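Long-range contacts in quinone oxidoreductase (Thermus thermophilus, PDB 1IZ0), which probably catalyses the NADPH-dependent reduction of quinones: residues 53-63 / 74-82; 64-75 / 91-101. All coordinates share one frame; numbering follows the deposited sequence.

Overall arrangement
Both contacts are built on one beta hairpin, strands 62-67 and 70-75, of the mixed sheet that also takes in strand 27-37. Their centres lie about 17 Å apart. Contact 1 (53-63 / 74-82) joins the open end of the hairpin to the loops that enter and leave it, whereas contact 2 (64-75 / 91-101) pairs the outer flank of strand 70-75 with the short strand 93-94. Along the chain the segments alternate, and residues A74 and L75 belong to both contacts, so the hairpin is tied to what precedes it and to what follows. L75 also places this corner beside L244, an NADPH-binding residue whose side chain is about 4 Å away.

Contact 1 (53-63 / 74-82); sequences LHPPFIPGMEV and ALVPQGGLA
The carbonyl oxygen of M61, a selenomethionine, is gripped from two adjoining residues: V76 N donates over 2.7 Å (N-H...O 168°), and L75 CA adds a CA-H...O contact at 3.2 Å. Two residues on, past the non-hydrogen-bonded pair E62 and L75, V63 and A74 form an antiparallel hydrogen-bonded pair, with V63 N to A74 O at 2.9 Å. In the other direction G79 N bonds to I58 O, L81 N to P59 O, and G80 N to G60 O. The two backbones are in contact here, G60 CA to G80 CA 3.8 Å, and a CB on either would clash. V63 CG2 presses on G80 CA at 3.5 Å. With CG between backbone N and carbonyl carbon (chi1 75°), Q78 sends its amide back across segment 53-63: OE1 meets L53 CD1 at 3.4 Å and NE2 meets F57 CB at 3.6 Å. An alanine here would lose the amide and is likely to leave L53 CD1 and F57 CB without their cover. Beyond the two segments, E62 OE1 is salt-bridged to K297 NZ. The arrangement is the open end of a beta hairpin in a GroES-like domain, prolonged by backbone hydrogen bonds between its flanking loops, where G60 and G80 let the chains come close.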
ATOM      1  N   LEU A  53      18.192   4.360  -1.901  1.00 34.11           N
ATOM      2  CA  LEU A  53      19.013   3.186  -2.154  1.00 33.78           C
ATOM      3  C   LEU A  53      20.056   3.566  -3.204  1.00 32.72           C
ATOM      4  O   LEU A  53      19.730   4.205  -4.208  1.00 31.91           O
ATOM      5  CB  LEU A  53      18.142   2.033  -2.668  1.00 33.83           C
ATOM      6  CG  LEU A  53      18.255   0.709  -1.908  1.00 35.58           C
ATOM      7  CD1 LEU A  53      19.679   0.180  -1.999  1.00 37.26           C
ATOM      8  CD2 LEU A  53      17.869   0.926  -0.448  1.00 35.99           C
ATOM      9  N   HIS A  54      21.306   3.188  -2.965  1.00 31.61           N
ATOM     10  CA  HIS A  54      22.391   3.486  -3.896  1.00 31.46           C
ATOM     11  C   HIS A  54      22.560   2.367  -4.909  1.00 29.17           C
ATOM     12  O   HIS A  54      22.769   1.219  -4.539  1.00 29.84           O
ATOM     13  CB  HIS A  54      23.710   3.665  -3.139  1.00 33.10           C
ATOM     14  CG  HIS A  54      23.746   4.878  -2.263  1.00 37.21           C
ATOM     15  ND1 HIS A  54      24.665   5.034  -1.247  1.00 39.03           N
ATOM     16  CD2 HIS A  54      22.983   5.996  -2.253  1.00 37.71           C
ATOM     17  CE1 HIS A  54      24.462   6.194  -0.647  1.00 38.94           C
ATOM     18  NE2 HIS A  54      23.447   6.797  -1.240  1.00 39.19           N
ATOM     19  N   PRO A  55      22.460   2.686  -6.206  1.00 28.07           N
ATOM     20  CA  PRO A  55      22.623   1.651  -7.231  1.00 26.47           C
ATOM     21  C   PRO A  55      24.041   1.088  -7.175  1.00 26.05           C
ATOM     22  O   PRO A  55      24.950   1.736  -6.665  1.00 25.05           O
ATOM     23  CB  PRO A  55      22.365   2.412  -8.526  1.00 26.52           C
ATOM     24  CG  PRO A  55      21.373   3.442  -8.110  1.00 24.71           C
ATOM     25  CD  PRO A  55      21.946   3.931  -6.802  1.00 26.43           C
ATOM     26  N   PRO A  56      24.243  -0.127  -7.697  1.00 26.15           N
ATOM     27  CA  PRO A  56      23.186  -0.937  -8.310  1.00 25.43           C
ATOM     28  C   PRO A  56      22.369  -1.690  -7.265  1.00 25.66           C
ATOM     29  O   PRO A  56      22.859  -1.980  -6.173  1.00 25.38           O
ATOM     30  CB  PRO A  56      23.963  -1.876  -9.227  1.00 25.43           C
ATOM     31  CG  PRO A  56      25.229  -2.098  -8.470  1.00 27.08           C
ATOM     32  CD  PRO A  56      25.573  -0.710  -7.955  1.00 25.57           C
ATOM     33  N   PHE A  57      21.114  -1.980  -7.591  1.00 24.68           N
ATOM     34  CA  PHE A  57      20.259  -2.726  -6.678  1.00 24.34           C
ATOM     35  C   PHE A  57      19.096  -3.382  -7.402  1.00 23.13           C
ATOM     36  O   PHE A  57      18.682  -2.946  -8.475  1.00 24.36           O
ATOM     37  CB  PHE A  57      19.737  -1.831  -5.536  1.00 22.73           C
ATOM     38  CG  PHE A  57      18.768  -0.759  -5.970  1.00 22.64           C
ATOM     39  CD1 PHE A  57      19.172   0.570  -6.051  1.00 23.65           C
ATOM     40  CD2 PHE A  57      17.435  -1.073  -6.248  1.00 23.33           C
ATOM     41  CE1 PHE A  57      18.266   1.572  -6.397  1.00 22.49           C
ATOM     42  CE2 PHE A  57      16.521  -0.084  -6.593  1.00 21.72           C
ATOM     43  CZ  PHE A  57      16.938   1.246  -6.667  1.00 23.90           C
ATOM     44  N   ILE A  58      18.583  -4.445  -6.803  1.00 23.90           N
ATOM     45  CA  ILE A  58      17.466  -5.194  -7.356  1.00 22.74           C
ATOM     46  C   ILE A  58      16.172  -4.594  -6.822  1.00 23.16           C
ATOM     47  O   ILE A  58      15.917  -4.642  -5.622  1.00 23.71           O
ATOM     48  CB  ILE A  58      17.548  -6.667  -6.918  1.00 21.42           C
ATOM     49  CG1 ILE A  58      18.865  -7.272  -7.409  1.00 21.63           C
ATOM     50  CG2 ILE A  58      16.342  -7.446  -7.437  1.00 19.71           C
ATOM     51  CD1 ILE A  58      19.171  -8.632  -6.805  1.00 22.61           C
ATOM     52  N   PRO A  59      15.346  -4.003  -7.702  1.00 22.94           N
ATOM     53  CA  PRO A  59      14.078  -3.411  -7.256  1.00 22.38           C
ATOM     54  C   PRO A  59      13.176  -4.493  -6.665  1.00 23.96           C
ATOM     55  O   PRO A  59      13.465  -5.684  -6.798  1.00 22.95           O
ATOM     56  CB  PRO A  59      13.504  -2.823  -8.542  1.00 21.88           C
ATOM     57  CG  PRO A  59      14.718  -2.475  -9.329  1.00 22.56           C
ATOM     58  CD  PRO A  59      15.597  -3.689  -9.118  1.00 22.98           C
ATOM     59  N   GLY A  60      12.089  -4.083  -6.016  1.00 24.72           N
ATOM     60  CA  GLY A  60      11.174  -5.046  -5.420  1.00 26.61           C
ATOM     61  C   GLY A  60      11.335  -5.139  -3.913  1.00 27.82           C
ATOM     62  O   GLY A  60      12.398  -5.518  -3.419  1.00 28.33           O
HETATM   63  N   MSE A  61      10.277  -4.808  -3.177  1.00 27.01           N
HETATM   64  CA  MSE A  61      10.322  -4.831  -1.719  1.00 28.96           C
HETATM   65  C   MSE A  61       9.232  -5.686  -1.098  1.00 27.40           C
HETATM   66  O   MSE A  61       9.327  -6.061   0.067  1.00 27.31           O
HETATM   67  CB  MSE A  61      10.170  -3.416  -1.163  1.00 33.09           C
HETATM   68  CG  MSE A  61      11.140  -2.394  -1.719  1.00 40.74           C
HETATM   69 SE   MSE A  61      10.907  -0.687  -0.834  1.00 50.05          SE
HETATM   70  CE  MSE A  61       8.980  -0.538  -1.025  1.00 43.23           C
ATOM     71  N   GLU A  62       8.189  -5.971  -1.870  1.00 26.27           N
ATOM     72  CA  GLU A  62       7.062  -6.758  -1.384  1.00 25.91           C
ATOM     73  C   GLU A  62       7.099  -8.115  -2.071  1.00 24.42           C
ATOM     74  O   GLU A  62       6.689  -8.255  -3.221  1.00 24.81           O
ATOM     75  CB  GLU A  62       5.768  -6.017  -1.700  1.00 25.30           C
ATOM     76  CG  GLU A  62       4.566  -6.500  -0.934  1.00 28.84           C
ATOM     77  CD  GLU A  62       3.435  -5.489  -0.973  1.00 28.71           C
ATOM     78  OE1 GLU A  62       3.498  -4.559  -1.808  1.00 29.03           O
ATOM     79  OE2 GLU A  62       2.486  -5.629  -0.173  1.00 29.05           O
ATOM     80  N   VAL A  63       7.582  -9.114  -1.343  1.00 22.48           N
ATOM     81  CA  VAL A  63       7.749 -10.447  -1.886  1.00 23.47           C
ATOM     82  C   VAL A  63       6.889 -11.545  -1.271  1.00 23.69           C
ATOM     83  O   VAL A  63       6.471 -11.460  -0.116  1.00 24.58           O
ATOM     84  CB  VAL A  63       9.245 -10.851  -1.775  1.00 24.24           C
ATOM     85  CG1 VAL A  63       9.420 -12.341  -1.937  1.00 27.90           C
ATOM     86  CG2 VAL A  63      10.042 -10.125  -2.838  1.00 25.79           C
ATOM     87  N   ALA A  74       6.719 -11.197   2.563  1.00 20.58           N
ATOM     88  CA  ALA A  74       7.740 -10.463   3.293  1.00 21.89           C
ATOM     89  C   ALA A  74       8.052  -9.108   2.700  1.00 22.12           C
ATOM     90  O   ALA A  74       7.924  -8.895   1.496  1.00 23.03           O
ATOM     91  CB  ALA A  74       9.023 -11.290   3.373  1.00 20.01           C
ATOM     92  N   LEU A  75       8.452  -8.187   3.567  1.00 22.25           N
ATOM     93  CA  LEU A  75       8.850  -6.859   3.143  1.00 22.65           C
ATOM     94  C   LEU A  75      10.360  -6.856   3.258  1.00 24.22           C
ATOM     95  O   LEU A  75      10.911  -7.133   4.324  1.00 25.80           O
ATOM     96  CB  LEU A  75       8.249  -5.784   4.045  1.00 22.83           C
ATOM     97  CG  LEU A  75       6.784  -5.486   3.738  1.00 24.76           C
ATOM     98  CD1 LEU A  75       6.310  -4.315   4.556  1.00 24.04           C
ATOM     99  CD2 LEU A  75       6.648  -5.173   2.256  1.00 27.66           C
ATOM    100  N   VAL A  76      11.026  -6.572   2.147  1.00 24.32           N
ATOM    101  CA  VAL A  76      12.481  -6.547   2.106  1.00 25.51           C
ATOM    102  C   VAL A  76      12.868  -5.147   1.632  1.00 24.73           C
ATOM    103  O   VAL A  76      12.035  -4.433   1.072  1.00 25.13           O
ATOM    104  CB  VAL A  76      13.005  -7.618   1.111  1.00 25.94           C
ATOM    105  CG1 VAL A  76      14.501  -7.682   1.151  1.00 30.87           C
ATOM    106  CG2 VAL A  76      12.431  -8.982   1.456  1.00 26.67           C
ATOM    107  N   PRO A  77      14.118  -4.722   1.872  1.00 24.78           N
ATOM    108  CA  PRO A  77      14.509  -3.379   1.423  1.00 24.24           C
ATOM    109  C   PRO A  77      14.817  -3.364  -0.072  1.00 23.98           C
ATOM    110  O   PRO A  77      14.781  -2.316  -0.715  1.00 21.73           O
ATOM    111  CB  PRO A  77      15.756  -3.081   2.254  1.00 25.21           C
ATOM    112  CG  PRO A  77      15.609  -3.983   3.456  1.00 26.97           C
ATOM    113  CD  PRO A  77      15.091  -5.245   2.846  1.00 24.61           C
ATOM    114  N   GLN A  78      15.136  -4.535  -0.614  1.00 24.16           N
ATOM    115  CA  GLN A  78      15.461  -4.659  -2.032  1.00 25.10           C
ATOM    116  C   GLN A  78      15.618  -6.137  -2.333  1.00 25.22           C
ATOM    117  O   GLN A  78      15.512  -6.966  -1.431  1.00 27.14           O
ATOM    118  CB  GLN A  78      16.782  -3.947  -2.350  1.00 26.11           C
ATOM    119  CG  GLN A  78      18.019  -4.705  -1.863  1.00 29.81           C
ATOM    120  CD  GLN A  78      19.312  -4.214  -2.512  1.00 35.06           C
ATOM    121  OE1 GLN A  78      19.913  -3.223  -2.070  1.00 34.05           O
ATOM    122  NE2 GLN A  78      19.739  -4.903  -3.577  1.00 33.04           N
ATOM    123  N   GLY A  79      15.874  -6.466  -3.596  1.00 24.10           N
ATOM    124  CA  GLY A  79      16.065  -7.858  -3.969  1.00 24.68           C
ATOM    125  C   GLY A  79      14.815  -8.622  -4.365  1.00 24.02           C
ATOM    126  O   GLY A  79      14.873  -9.829  -4.599  1.00 24.19           O
ATOM    127  N   GLY A  80      13.687  -7.930  -4.462  1.00 23.95           N
ATOM    128  CA  GLY A  80      12.446  -8.597  -4.825  1.00 22.40           C
ATOM    129  C   GLY A  80      12.419  -9.258  -6.191  1.00 22.95           C
ATOM    130  O   GLY A  80      12.134 -10.457  -6.302  1.00 22.96           O
ATOM    131  N   LEU A  81      12.707  -8.480  -7.233  1.00 21.84           N
ATOM    132  CA  LEU A  81      12.691  -8.982  -8.603  1.00 22.19           C
ATOM    133  C   LEU A  81      13.844  -9.917  -8.925  1.00 23.22           C
ATOM    134  O   LEU A  81      14.682  -9.631  -9.790  1.00 24.10           O
ATOM    135  CB  LEU A  81      12.681  -7.811  -9.592  1.00 20.69           C
ATOM    136  CG  LEU A  81      11.371  -7.028  -9.632  1.00 21.81           C
ATOM    137  CD1 LEU A  81      11.508  -5.855 -10.582  1.00 23.03           C
ATOM    138  CD2 LEU A  81      10.240  -7.952 -10.074  1.00 22.56           C
ATOM    139  N   ALA A  82      13.875 -11.044  -8.227  1.00 22.67           N
ATOM    140  CA  ALA A  82      14.911 -12.045  -8.432  1.00 23.50           C
ATOM    141  C   ALA A  82      14.322 -13.409  -8.104  1.00 24.04           C
ATOM    142  O   ALA A  82      13.251 -13.497  -7.498  1.00 25.05           O
ATOM    143  CB  ALA A  82      16.108 -11.751  -7.533  1.00 22.46           C
TER

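Contact 2 (64-75 / 91-101); sequences VGVVEGRRYAAL and ALLPLPEGLSP
P101 CG sits over the centre of one face of the R71 guanidinium, 3.4 Å above its plane, while L99 O lies in that plane at the edge and takes a weak, bent bond from NH1. The arginine runs out with CG anti to the backbone N (chi1 178°) and then bends at chi3 (-59°), which turns the flat group onto the proline ring; its NE is held from elsewhere by a salt bridge to E33. On the Y72 ring, L92 CD1 lies over one face and L92 CB approaches CD1 of the tyrosine at 3.9 Å, with L93 O and P94 N near the ring plane at the edge. The R70 guanidinium carries Y72 CE1 over one face, toward its rim, and its NH1 meets P94 CB obliquely at 3.5 Å. Two waters join R70 to segment 91-101: one links NH1 to L95 O, the other links NE to L95 N and R71 O.

In the backbone, A73 and L93 form an antiparallel hydrogen-bonded pair: A73 N donates to L93 O at 3.0 Å, and L93 N returns to A73 O at 2.9 Å. L95 reaches toward the hairpin, its CD1 against R71 CG at 3.6 Å and its CD2 against A73 CB. V64 CG1 packs on P101 CB, at the start of helix 101-105, whose N-cap is S100, with OG bonded to E103 N. The whole is an antiparallel beta hairpin, closed by a type I' turn at V67 to R70, extended by a short, weakly bonded strand at 93-94 at the margin of the domain's mixed sheet.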
ATOM      1  N   VAL A  64       6.624 -12.566  -2.078  1.00 22.15           N
ATOM      2  CA  VAL A  64       5.864 -13.740  -1.665  1.00 21.52           C
ATOM      3  C   VAL A  64       6.641 -14.938  -2.207  1.00 21.32           C
ATOM      4  O   VAL A  64       7.028 -14.958  -3.380  1.00 19.34           O
ATOM      5  CB  VAL A  64       4.446 -13.739  -2.253  1.00 21.75           C
ATOM      6  CG1 VAL A  64       3.773 -15.077  -1.998  1.00 21.96           C
ATOM      7  CG2 VAL A  64       3.635 -12.630  -1.611  1.00 22.64           C
ATOM      8  N   GLY A  65       6.894 -15.926  -1.356  1.00 20.82           N
ATOM      9  CA  GLY A  65       7.648 -17.077  -1.815  1.00 22.13           C
ATOM     10  C   GLY A  65       7.654 -18.267  -0.880  1.00 22.57           C
ATOM     11  O   GLY A  65       7.005 -18.264   0.166  1.00 20.97           O
ATOM     12  N   VAL A  66       8.425 -19.279  -1.252  1.00 23.61           N
ATOM     13  CA  VAL A  66       8.494 -20.504  -0.475  1.00 26.20           C
ATOM     14  C   VAL A  66       9.798 -20.736   0.280  1.00 27.38           C
ATOM     15  O   VAL A  66      10.890 -20.464  -0.220  1.00 27.25           O
ATOM     16  CB  VAL A  66       8.235 -21.722  -1.387  1.00 26.65           C
ATOM     17  CG1 VAL A  66       8.356 -23.012  -0.588  1.00 28.38           C
ATOM     18  CG2 VAL A  66       6.852 -21.610  -2.015  1.00 26.09           C
ATOM     19  N   VAL A  67       9.663 -21.248   1.497  1.00 29.54           N
ATOM     20  CA  VAL A  67      10.805 -21.572   2.342  1.00 31.78           C
ATOM     21  C   VAL A  67      10.507 -22.937   2.952  1.00 33.26           C
ATOM     22  O   VAL A  67       9.621 -23.066   3.799  1.00 32.90           O
ATOM     23  CB  VAL A  67      10.993 -20.547   3.477  1.00 31.61           C
ATOM     24  CG1 VAL A  67      12.189 -20.936   4.340  1.00 31.51           C
ATOM     25  CG2 VAL A  67      11.192 -19.161   2.895  1.00 32.04           C
ATOM     26  N   GLU A  68      11.232 -23.956   2.497  1.00 33.83           N
ATOM     27  CA  GLU A  68      11.044 -25.314   2.992  1.00 33.00           C
ATOM     28  C   GLU A  68       9.589 -25.746   2.867  1.00 33.17           C
ATOM     29  O   GLU A  68       8.958 -26.133   3.849  1.00 35.08           O
ATOM     30  CB  GLU A  68      11.501 -25.412   4.451  1.00 33.65           C
ATOM     31  N   GLY A  69       9.055 -25.663   1.654  1.00 33.02           N
ATOM     32  CA  GLY A  69       7.680 -26.074   1.421  1.00 33.04           C
ATOM     33  C   GLY A  69       6.558 -25.157   1.879  1.00 33.08           C
ATOM     34  O   GLY A  69       5.401 -25.369   1.504  1.00 34.36           O
ATOM     35  N   ARG A  70       6.869 -24.137   2.673  1.00 32.09           N
ATOM     36  CA  ARG A  70       5.824 -23.231   3.153  1.00 29.81           C
ATOM     37  C   ARG A  70       5.908 -21.825   2.542  1.00 28.76           C
ATOM     38  O   ARG A  70       6.985 -21.236   2.471  1.00 28.16           O
ATOM     39  CB  ARG A  70       5.881 -23.135   4.680  1.00 29.72           C
ATOM     40  CG  ARG A  70       4.668 -22.447   5.278  1.00 30.20           C
ATOM     41  CD  ARG A  70       4.758 -22.332   6.793  1.00 31.15           C
ATOM     42  NE  ARG A  70       3.572 -21.680   7.348  1.00 30.17           N
ATOM     43  CZ  ARG A  70       3.415 -21.395   8.636  1.00 30.83           C
ATOM     44  NH1 ARG A  70       2.304 -20.804   9.053  1.00 32.32           N
ATOM     45  NH2 ARG A  70       4.371 -21.699   9.506  1.00 31.89           N
ATOM     46  N   ARG A  71       4.763 -21.291   2.120  1.00 27.41           N
ATOM     47  CA  ARG A  71       4.704 -19.962   1.515  1.00 26.12           C
ATOM     48  C   ARG A  71       4.547 -18.820   2.525  1.00 25.43           C
ATOM     49  O   ARG A  71       3.710 -18.876   3.434  1.00 24.00           O
ATOM     50  CB  ARG A  71       3.563 -19.904   0.502  1.00 29.07           C
ATOM     51  CG  ARG A  71       3.380 -18.541  -0.166  1.00 30.03           C
ATOM     52  CD  ARG A  71       2.322 -18.633  -1.252  1.00 32.15           C
ATOM     53  NE  ARG A  71       2.692 -19.621  -2.259  1.00 33.50           N
ATOM     54  CZ  ARG A  71       1.819 -20.362  -2.935  1.00 37.02           C
ATOM     55  NH1 ARG A  71       0.515 -20.230  -2.709  1.00 37.73           N
ATOM     56  NH2 ARG A  71       2.247 -21.239  -3.835  1.00 34.98           N
ATOM     57  N   TYR A  72       5.347 -17.776   2.336  1.00 23.26           N
ATOM     58  CA  TYR A  72       5.347 -16.607   3.208  1.00 22.14           C
ATOM     59  C   TYR A  72       5.364 -15.330   2.382  1.00 22.27           C
ATOM     60  O   TYR A  72       5.737 -15.340   1.205  1.00 21.98           O
ATOM     61  CB  TYR A  72       6.608 -16.585   4.074  1.00 22.33           C
ATOM     62  CG  TYR A  72       6.768 -17.723   5.054  1.00 22.85           C
ATOM     63  CD1 TYR A  72       6.185 -17.664   6.318  1.00 23.82           C
ATOM     64  CD2 TYR A  72       7.547 -18.835   4.735  1.00 21.74           C
ATOM     65  CE1 TYR A  72       6.380 -18.684   7.251  1.00 23.73           C
ATOM     66  CE2 TYR A  72       7.752 -19.862   5.658  1.00 23.41           C
ATOM     67  CZ  TYR A  72       7.168 -19.776   6.917  1.00 24.96           C
ATOM     68  OH  TYR A  72       7.398 -20.763   7.851  1.00 25.91           O
ATOM     69  N   ALA A  73       4.970 -14.232   3.017  1.00 20.89           N
ATOM     70  CA  ALA A  73       4.991 -12.916   2.389  1.00 20.78           C
ATOM     71  C   ALA A  73       6.058 -12.167   3.179  1.00 20.85           C
ATOM     72  O   ALA A  73       6.290 -12.476   4.350  1.00 20.98           O
ATOM     73  CB  ALA A  73       3.646 -12.221   2.540  1.00 18.52           C
ATOM     74  N   ALA A  74       6.719 -11.197   2.563  1.00 20.58           N
ATOM     75  CA  ALA A  74       7.740 -10.463   3.293  1.00 21.89           C
ATOM     76  C   ALA A  74       8.052  -9.108   2.700  1.00 22.12           C
ATOM     77  O   ALA A  74       7.924  -8.895   1.496  1.00 23.03           O
ATOM     78  CB  ALA A  74       9.023 -11.290   3.373  1.00 20.01           C
ATOM     79  N   LEU A  75       8.452  -8.187   3.567  1.00 22.25           N
ATOM     80  CA  LEU A  75       8.850  -6.859   3.143  1.00 22.65           C
ATOM     81  C   LEU A  75      10.360  -6.856   3.258  1.00 24.22           C
ATOM     82  O   LEU A  75      10.911  -7.133   4.324  1.00 25.80           O
ATOM     83  CB  LEU A  75       8.249  -5.784   4.045  1.00 22.83           C
ATOM     84  CG  LEU A  75       6.784  -5.486   3.738  1.00 24.76           C
ATOM     85  CD1 LEU A  75       6.310  -4.315   4.556  1.00 24.04           C
ATOM     86  CD2 LEU A  75       6.648  -5.173   2.256  1.00 27.66           C
ATOM     87  N   ALA A  91      10.997 -11.433   9.746  1.00 31.88           N
ATOM     88  CA  ALA A  91      10.155 -10.641   8.849  1.00 31.85           C
ATOM     89  C   ALA A  91       9.140 -11.501   8.095  1.00 30.53           C
ATOM     90  O   ALA A  91       8.228 -10.975   7.455  1.00 30.84           O
ATOM     91  CB  ALA A  91      11.030  -9.867   7.845  1.00 31.35           C
ATOM     92  N   LEU A  92       9.294 -12.819   8.171  1.00 29.46           N
ATOM     93  CA  LEU A  92       8.384 -13.729   7.477  1.00 28.82           C
ATOM     94  C   LEU A  92       6.954 -13.589   7.962  1.00 29.86           C
ATOM     95  O   LEU A  92       6.692 -13.533   9.161  1.00 30.77           O
ATOM     96  CB  LEU A  92       8.836 -15.178   7.655  1.00 26.88           C
ATOM     97  CG  LEU A  92      10.199 -15.499   7.048  1.00 26.62           C
ATOM     98  CD1 LEU A  92      10.603 -16.916   7.430  1.00 27.80           C
ATOM     99  CD2 LEU A  92      10.137 -15.333   5.535  1.00 23.95           C
ATOM    100  N   LEU A  93       6.027 -13.551   7.018  1.00 31.32           N
ATOM    101  CA  LEU A  93       4.616 -13.405   7.336  1.00 31.81           C
ATOM    102  C   LEU A  93       3.838 -14.642   6.869  1.00 31.66           C
ATOM    103  O   LEU A  93       3.686 -14.866   5.669  1.00 32.34           O
ATOM    104  CB  LEU A  93       4.089 -12.141   6.652  1.00 33.45           C
ATOM    105  CG  LEU A  93       2.717 -11.604   7.040  1.00 36.29           C
ATOM    106  CD1 LEU A  93       1.629 -12.413   6.361  1.00 39.39           C
ATOM    107  CD2 LEU A  93       2.578 -11.643   8.560  1.00 39.18           C
ATOM    108  N   PRO A  94       3.338 -15.461   7.817  1.00 31.12           N
ATOM    109  CA  PRO A  94       2.575 -16.676   7.502  1.00 30.70           C
ATOM    110  C   PRO A  94       1.282 -16.335   6.769  1.00 28.60           C
ATOM    111  O   PRO A  94       0.612 -15.350   7.091  1.00 27.93           O
ATOM    112  CB  PRO A  94       2.297 -17.287   8.881  1.00 30.84           C
ATOM    113  CG  PRO A  94       3.357 -16.718   9.749  1.00 31.54           C
ATOM    114  CD  PRO A  94       3.454 -15.298   9.275  1.00 32.34           C
ATOM    115  N   LEU A  95       0.928 -17.163   5.795  1.00 27.77           N
ATOM    116  CA  LEU A  95      -0.275 -16.940   5.004  1.00 27.67           C
ATOM    117  C   LEU A  95      -1.295 -18.041   5.229  1.00 27.21           C
ATOM    118  O   LEU A  95      -0.936 -19.163   5.581  1.00 26.73           O
ATOM    119  CB  LEU A  95       0.091 -16.881   3.520  1.00 25.49           C
ATOM    120  CG  LEU A  95       1.139 -15.831   3.140  1.00 25.72           C
ATOM    121  CD1 LEU A  95       1.606 -16.052   1.717  1.00 27.09           C
ATOM    122  CD2 LEU A  95       0.549 -14.447   3.290  1.00 25.85           C
ATOM    123  N   PRO A  96      -2.588 -17.733   5.032  1.00 28.51           N
ATOM    124  CA  PRO A  96      -3.642 -18.735   5.218  1.00 29.03           C
ATOM    125  C   PRO A  96      -3.552 -19.730   4.069  1.00 28.71           C
ATOM    126  O   PRO A  96      -3.202 -19.353   2.954  1.00 27.77           O
ATOM    127  CB  PRO A  96      -4.932 -17.917   5.133  1.00 29.38           C
ATOM    128  CG  PRO A  96      -4.494 -16.509   5.417  1.00 31.87           C
ATOM    129  CD  PRO A  96      -3.171 -16.417   4.724  1.00 28.09           C
ATOM    130  N   GLU A  97      -3.870 -20.992   4.338  1.00 28.97           N
ATOM    131  CA  GLU A  97      -3.835 -22.015   3.304  1.00 28.71           C
ATOM    132  C   GLU A  97      -4.727 -21.611   2.142  1.00 28.50           C
ATOM    133  O   GLU A  97      -5.828 -21.104   2.348  1.00 28.37           O
ATOM    134  CB  GLU A  97      -4.322 -23.349   3.874  1.00 31.50           C
ATOM    135  CG  GLU A  97      -3.386 -23.933   4.902  1.00 34.57           C
ATOM    136  CD  GLU A  97      -2.073 -24.353   4.280  1.00 36.96           C
ATOM    137  OE1 GLU A  97      -1.022 -24.223   4.951  1.00 37.43           O
ATOM    138  OE2 GLU A  97      -2.102 -24.820   3.116  1.00 37.90           O
ATOM    139  N   GLY A  98      -4.249 -21.828   0.921  1.00 28.32           N
ATOM    140  CA  GLY A  98      -5.043 -21.498  -0.247  1.00 29.22           C
ATOM    141  C   GLY A  98      -4.912 -20.087  -0.801  1.00 29.09           C
ATOM    142  O   GLY A  98      -5.376 -19.822  -1.912  1.00 30.55           O
ATOM    143  N   LEU A  99      -4.313 -19.172  -0.047  1.00 27.44           N
ATOM    144  CA  LEU A  99      -4.154 -17.809  -0.546  1.00 25.96           C
ATOM    145  C   LEU A  99      -3.262 -17.908  -1.776  1.00 24.65           C
ATOM    146  O   LEU A  99      -2.204 -18.535  -1.719  1.00 23.53           O
ATOM    147  CB  LEU A  99      -3.464 -16.914   0.489  1.00 26.69           C
ATOM    148  CG  LEU A  99      -4.128 -15.597   0.917  1.00 29.04           C
ATOM    149  CD1 LEU A  99      -3.055 -14.682   1.495  1.00 28.41           C
ATOM    150  CD2 LEU A  99      -4.818 -14.916  -0.248  1.00 26.01           C
ATOM    151  N   SER A 100      -3.680 -17.303  -2.883  1.00 21.31           N
ATOM    152  CA  SER A 100      -2.865 -17.351  -4.091  1.00 21.82           C
ATOM    153  C   SER A 100      -1.643 -16.458  -3.893  1.00 20.84           C
ATOM    154  O   SER A 100      -1.655 -15.539  -3.066  1.00 18.14           O
ATOM    155  CB  SER A 100      -3.654 -16.853  -5.304  1.00 21.11           C
ATOM    156  OG  SER A 100      -3.748 -15.439  -5.285  1.00 24.38           O
ATOM    157  N   PRO A 101      -0.562 -16.726  -4.638  1.00 21.55           N
ATOM    158  CA  PRO A 101       0.656 -15.922  -4.523  1.00 21.35           C
ATOM    159  C   PRO A 101       0.398 -14.467  -4.913  1.00 21.36           C
ATOM    160  O   PRO A 101       0.959 -13.545  -4.311  1.00 22.59           O
ATOM    161  CB  PRO A 101       1.620 -16.611  -5.496  1.00 22.05           C
ATOM    162  CG  PRO A 101       1.190 -18.039  -5.440  1.00 22.63           C
ATOM    163  CD  PRO A 101      -0.325 -17.911  -5.487  1.00 22.88           C
TER
HETATM  164  O   HOH W   1      -0.195 -20.027   7.972  1.00 30.37           O
HETATM  165  O   HOH W   2       2.176 -20.024   5.486  1.00 33.57           O
HETATM  166  O   HOH W   3       7.138  -8.158   6.691  1.00 24.96           O